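Local coordinates for coiled-coil and C2 domain-containing protein 1-like (Drosophila melanogaster, PDB 6EI6) that binds phosphatidylinositol monophosphates and regulates ESCRT-III in endosomal protein sorting, probably by keeping its core subunit Shrub from polymerising inappropriately, at residues 81-84 with 85-89; 57-60 with 61-65. All coordinates share one frame; numbering follows the deposited sequence.

Contact 1: residues 81-84 with 85-89; sequences KDLD and LVRYS
Leu83 and Arg87 meet one turn apart on helix 66-91, the second arm of the helical hairpin in this C2-domain-bearing C-terminal part of the protein, in a stretch where backbone polar atoms are paired within the helix while several side chains find their polar partners on neighbouring elements. Four consecutive i to i+4 hydrogen bonds link 81-84 to 85-89: Leu85 N donates to Lys81 O, Val86 N to Asp82 O, Arg87 N to Leu83 O and Tyr88 N to Asp84 O. The third is the straightest, with an N-H...O angle of 169°, and Ser89 N continues the ladder to Leu85 O. On the side-chain level, Leu83 puts CG over the centre of one face of the Arg87 guanidinium, 3.8 Å from Arg87 CZ, while Leu83 CD1 lies near Arg87 NE. With CG anti to its carbonyl carbon (chi1 -75°), Arg87 starts back along the helix, and the extended chain from CG to NE carries the guanidinium to Leu83, Arg87 CG passing close to Leu83 O on the way. With its face against aliphatic carbon, the guanidinium still gives NE to a salt bridge with Glu43 of helix 34-62, whereas the carboxylate of Asp84 stays beyond salt-bridge range and accepts from Gln80 instead. Leu83 also packs on Leu46 and Leu50, so an alanine at this position would probably open a gap against helix 34-62 and leave the Arg87 guanidinium freer to turn. Towards strand 265-268, Asp82 OD2 takes the backbone N-H of Leu268, and Asp82 OD1 lies 3.8 Å from Leu85 CD1. Val86 packs on both Leu46 and Leu268. One turn further, Ser89 OG donates to Val86 O at 2.8 Å.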
loop_
_atom_site.group_PDB
_atom_site.type_symbol
_atom_site.label_atom_id
_atom_site.label_comp_id
_atom_site.label_asym_id
_atom_site.label_seq_id
_atom_site.Cartn_x
_atom_site.Cartn_y
_atom_site.Cartn_z
ATOM N N LYS A 81 -12.601 -6.717 -20.462
ATOM C CA LYS A 81 -13.514 -7.160 -21.510
ATOM C C LYS A 81 -14.707 -7.901 -20.913
ATOM O O LYS A 81 -15.860 -7.675 -21.307
ATOM C CB LYS A 81 -12.784 -8.059 -22.517
ATOM C CG LYS A 81 -11.786 -7.346 -23.388
ATOM C CD LYS A 81 -11.526 -8.098 -24.698
ATOM C CE LYS A 81 -10.535 -7.328 -25.593
ATOM N NZ LYS A 81 -9.170 -7.197 -24.983
ATOM N N ASP A 82 -14.445 -8.800 -19.958
ATOM C CA ASP A 82 -15.533 -9.593 -19.396
ATOM C C ASP A 82 -16.439 -8.717 -18.553
ATOM O O ASP A 82 -17.671 -8.842 -18.616
ATOM C CB ASP A 82 -14.974 -10.775 -18.589
ATOM C CG ASP A 82 -14.614 -11.968 -19.483
ATOM O OD1 ASP A 82 -14.907 -11.894 -20.716
ATOM O OD2 ASP A 82 -14.050 -12.976 -18.966
ATOM N N LEU A 83 -15.837 -7.807 -17.786
ATOM C CA LEU A 83 -16.589 -6.791 -17.056
ATOM C C LEU A 83 -17.488 -5.985 -17.989
ATOM O O LEU A 83 -18.665 -5.756 -17.687
ATOM C CB LEU A 83 -15.606 -5.878 -16.327
ATOM C CG LEU A 83 -16.061 -5.072 -15.126
ATOM C CD1 LEU A 83 -17.126 -5.779 -14.296
ATOM C CD2 LEU A 83 -14.826 -4.815 -14.295
ATOM N N ASP A 84 -16.947 -5.556 -19.141
ATOM C CA ASP A 84 -17.744 -4.787 -20.102
ATOM C C ASP A 84 -18.869 -5.633 -20.676
ATOM O O ASP A 84 -19.994 -5.150 -20.854
ATOM C CB ASP A 84 -16.868 -4.260 -21.253
ATOM C CG ASP A 84 -15.784 -3.296 -20.791
ATOM O OD1 ASP A 84 -15.953 -2.636 -19.725
ATOM O OD2 ASP A 84 -14.753 -3.210 -21.511
ATOM N N LEU A 85 -18.569 -6.894 -21.001
ATOM C CA LEU A 85 -19.582 -7.816 -21.512
ATOM C C LEU A 85 -20.735 -7.993 -20.528
ATOM O O LEU A 85 -21.897 -8.090 -20.938
ATOM C CB LEU A 85 -18.941 -9.170 -21.803
ATOM C CG LEU A 85 -18.240 -9.341 -23.137
ATOM C CD1 LEU A 85 -17.565 -10.709 -23.171
ATOM C CD2 LEU A 85 -19.260 -9.217 -24.254
ATOM N N VAL A 86 -20.432 -8.086 -19.227
ATOM C CA VAL A 86 -21.495 -8.275 -18.243
ATOM C C VAL A 86 -22.305 -6.994 -18.092
ATOM O O VAL A 86 -23.541 -7.032 -18.036
ATOM C CB VAL A 86 -20.927 -8.737 -16.885
ATOM C CG1 VAL A 86 -22.039 -8.771 -15.850
ATOM C CG2 VAL A 86 -20.254 -10.098 -16.992
ATOM N N ARG A 87 -21.622 -5.839 -18.014
ATOM C CA ARG A 87 -22.326 -4.565 -17.913
ATOM C C ARG A 87 -23.197 -4.320 -19.141
ATOM O O ARG A 87 -24.319 -3.808 -19.032
ATOM C CB ARG A 87 -21.324 -3.428 -17.727
ATOM C CG ARG A 87 -20.730 -3.350 -16.344
ATOM C CD ARG A 87 -19.443 -2.566 -16.351
ATOM N NE ARG A 87 -19.000 -2.330 -14.972
ATOM C CZ ARG A 87 -17.832 -1.784 -14.622
ATOM N NH1 ARG A 87 -16.948 -1.394 -15.547
ATOM N NH2 ARG A 87 -17.550 -1.636 -13.333
ATOM N N TYR A 88 -22.707 -4.723 -20.316
ATOM C CA TYR A 88 -23.452 -4.514 -21.554
ATOM C C TYR A 88 -24.713 -5.378 -21.598
ATOM O O TYR A 88 -25.799 -4.888 -21.935
ATOM C CB TYR A 88 -22.542 -4.790 -22.754
ATOM C CG TYR A 88 -23.269 -4.841 -24.078
ATOM C CD1 TYR A 88 -23.619 -3.672 -24.749
ATOM C CD2 TYR A 88 -23.610 -6.063 -24.661
ATOM C CE1 TYR A 88 -24.292 -3.716 -25.962
ATOM C CE2 TYR A 88 -24.280 -6.112 -25.867
ATOM C CZ TYR A 88 -24.618 -4.935 -26.509
ATOM O OH TYR A 88 -25.287 -4.981 -27.709
ATOM N N SER A 89 -24.592 -6.672 -21.270
ATOM C CA SER A 89 -25.777 -7.521 -21.187
ATOM C C SER A 89 -26.820 -6.926 -20.257
ATOM O O SER A 89 -28.023 -7.104 -20.480
ATOM C CB SER A 89 -25.404 -8.917 -20.698
ATOM O OG SER A 89 -25.255 -8.924 -19.291
#

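Contact 2: residues 57-60 with 61-65; sequences RDHH and KAMGD. With SO4 (sulfate ion), chain E.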
loop_
_atom_site.group_PDB
_atom_site.type_symbol
_atom_site.label_atom_id
_atom_site.label_comp_id
_atom_site.label_asym_id
_atom_site.label_seq_id
_atom_site.Cartn_x
_atom_site.Cartn_y
_atom_site.Cartn_z
ATOM N N ARG A 57 0.312 -5.793 -11.411
ATOM C CA ARG A 57 0.995 -5.040 -12.458
ATOM C C ARG A 57 1.839 -3.926 -11.859
ATOM O O ARG A 57 3.003 -3.734 -12.237
ATOM C CB ARG A 57 -0.021 -4.458 -13.442
ATOM C CG ARG A 57 0.568 -3.542 -14.469
ATOM C CD ARG A 57 -0.525 -2.729 -15.132
ATOM N NE ARG A 57 -1.077 -1.757 -14.185
ATOM C CZ ARG A 57 -2.235 -1.120 -14.330
ATOM N NH1 ARG A 57 -3.007 -1.342 -15.390
ATOM N NH2 ARG A 57 -2.628 -0.273 -13.391
ATOM N N ASP A 58 1.267 -3.197 -10.897
ATOM C CA ASP A 58 1.958 -2.048 -10.332
ATOM C C ASP A 58 3.136 -2.487 -9.483
ATOM O O ASP A 58 4.192 -1.842 -9.496
ATOM C CB ASP A 58 0.975 -1.202 -9.527
ATOM C CG ASP A 58 0.046 -0.411 -10.417
ATOM O OD1 ASP A 58 0.321 -0.344 -11.642
ATOM O OD2 ASP A 58 -0.958 0.132 -9.905
ATOM N N HIS A 59 2.993 -3.601 -8.766
ATOM C CA HIS A 59 4.145 -4.133 -8.049
ATOM C C HIS A 59 5.285 -4.470 -9.005
ATOM O O HIS A 59 6.446 -4.151 -8.727
ATOM C CB HIS A 59 3.762 -5.366 -7.244
ATOM C CG HIS A 59 4.938 -6.060 -6.645
ATOM N ND1 HIS A 59 5.505 -5.661 -5.453
ATOM C CD2 HIS A 59 5.680 -7.103 -7.088
ATOM C CE1 HIS A 59 6.531 -6.446 -5.174
ATOM N NE2 HIS A 59 6.665 -7.322 -6.154
ATOM N N HIS A 60 4.976 -5.116 -10.136
ATOM C CA HIS A 60 6.030 -5.474 -11.081
ATOM C C HIS A 60 6.646 -4.238 -11.727
ATOM O O HIS A 60 7.853 -4.224 -12.001
ATOM C CB HIS A 60 5.487 -6.435 -12.141
ATOM C CG HIS A 60 5.225 -7.805 -11.606
ATOM N ND1 HIS A 60 6.177 -8.523 -10.912
ATOM C CD2 HIS A 60 4.111 -8.570 -11.618
ATOM C CE1 HIS A 60 5.665 -9.681 -10.533
ATOM N NE2 HIS A 60 4.410 -9.731 -10.941
ATOM N N LYS A 61 5.843 -3.192 -11.959
ATOM C CA LYS A 61 6.372 -1.944 -12.503
ATOM C C LYS A 61 7.362 -1.304 -11.543
ATOM O O LYS A 61 8.482 -0.943 -11.929
ATOM C CB LYS A 61 5.235 -0.980 -12.801
ATOM C CG LYS A 61 5.714 0.426 -13.043
ATOM C CD LYS A 61 4.698 1.218 -13.817
ATOM C CE LYS A 61 4.308 2.486 -13.081
ATOM N NZ LYS A 61 3.697 3.498 -13.999
ATOM N N ALA A 62 6.970 -1.177 -10.277
ATOM C CA ALA A 62 7.854 -0.610 -9.268
ATOM C C ALA A 62 9.147 -1.396 -9.111
ATOM O O ALA A 62 10.132 -0.845 -8.608
ATOM C CB ALA A 62 7.148 -0.540 -7.921
ATOM N N MET A 63 9.176 -2.666 -9.506
ATOM C CA MET A 63 10.364 -3.483 -9.294
ATOM C C MET A 63 11.170 -3.683 -10.573
ATOM O O MET A 63 12.016 -4.585 -10.631
ATOM C CB MET A 63 9.986 -4.830 -8.680
ATOM C CG MET A 63 9.278 -4.707 -7.335
ATOM S SD MET A 63 10.341 -4.487 -5.864
ATOM C CE MET A 63 10.429 -6.197 -5.252
ATOM N N GLY A 64 10.939 -2.847 -11.581
ATOM C CA GLY A 64 11.666 -2.978 -12.837
ATOM C C GLY A 64 11.531 -4.335 -13.493
ATOM O O GLY A 64 12.512 -4.863 -14.038
ATOM N N ASP A 65 10.331 -4.920 -13.450
ATOM C CA ASP A 65 10.045 -6.231 -14.041
ATOM C C ASP A 65 9.080 -6.020 -15.206
ATOM O O ASP A 65 7.870 -6.214 -15.082
ATOM C CB ASP A 65 9.466 -7.173 -12.975
ATOM C CG ASP A 65 9.295 -8.586 -13.472
ATOM O OD1 ASP A 65 9.468 -8.836 -14.686
ATOM O OD2 ASP A 65 8.992 -9.451 -12.629
HETATM S S SO4 E . -5.424 1.871 -15.153
HETATM O O1 SO4 E . -5.328 0.717 -16.058
HETATM O O2 SO4 E . -6.841 2.146 -14.876
HETATM O O3 SO4 E . -4.698 1.614 -13.896
HETATM O O4 SO4 E . -4.843 3.039 -15.821
#
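This is a local, surface contact at the C-terminal end of helix 34-62, where the chain leaves the first arm of the hairpin and turns into helix 66-91. Regular i to i+4 bonding lasts through Ala62 N to Asp58 O, 3.0 Å long and nearly straight at 173°. Beyond it the pattern frays: Met63 N reaches both His59 O and His60 O, but each bond is weak. His60 O also receives Asp65 N at 3.0 Å, and Gly64 N turns back to Lys61 O at 3.1 Å. With CG anti to its carbonyl carbon (chi1 -60°), Met63 sets CG over one face of the His59 imidazole, toward its rim and 4.1 Å from the ring centroid, in a CH-pi contact; bends at chi2 and chi3 then keep Met63 CE beside CE1 and NE2 of the same ring, whose ND1 is engaged by Glu225. His60 and Asp65 run side by side, ring and carboxylate planes 77° apart, and the His60 ring also meets Phe72. A turn earlier, Arg57 NE forms a salt bridge with Asp58 OD1 at 3.2 Å, approaching from above the carboxylate plane. NH2 and NH1 of Arg57 donate to O3 and O1 of a sulfate, probably from the crystallisation liquor, Arg57 NH2 to sulfate O3 at 2.8 Å, and NH1 has a second partner in Glu73 of helix 66-91. Asp65 OD1 caps Gly68 N at the start of that helix. The backbone pattern at the helix end is a Schellman motif, with Gly64 at positive phi as its C-prime residue, followed directly by the Asp65 N-cap.

How the contacts relate
Both contacts belong to the same helical hairpin but sample different stages of it: contact 2 ends helix 34-62 and turns the chain, and contact 1 lies well along helix 66-91, with the two centres about 28 Å apart. Contact 1 is partly buried, Leu83 packing on the partner helix, Leu85 on strand 265-268 and Val86 on both, and its backbone bonding is uninterrupted. Contact 2 is a surface contact, where regular bonding gives way to capping after Ala62 and histidines, acids and an arginine predominate. An arginine joins the two arms by a salt bridge in each, from helix 66-91 to helix 34-62 in contact 1 and the reverse in contact 2.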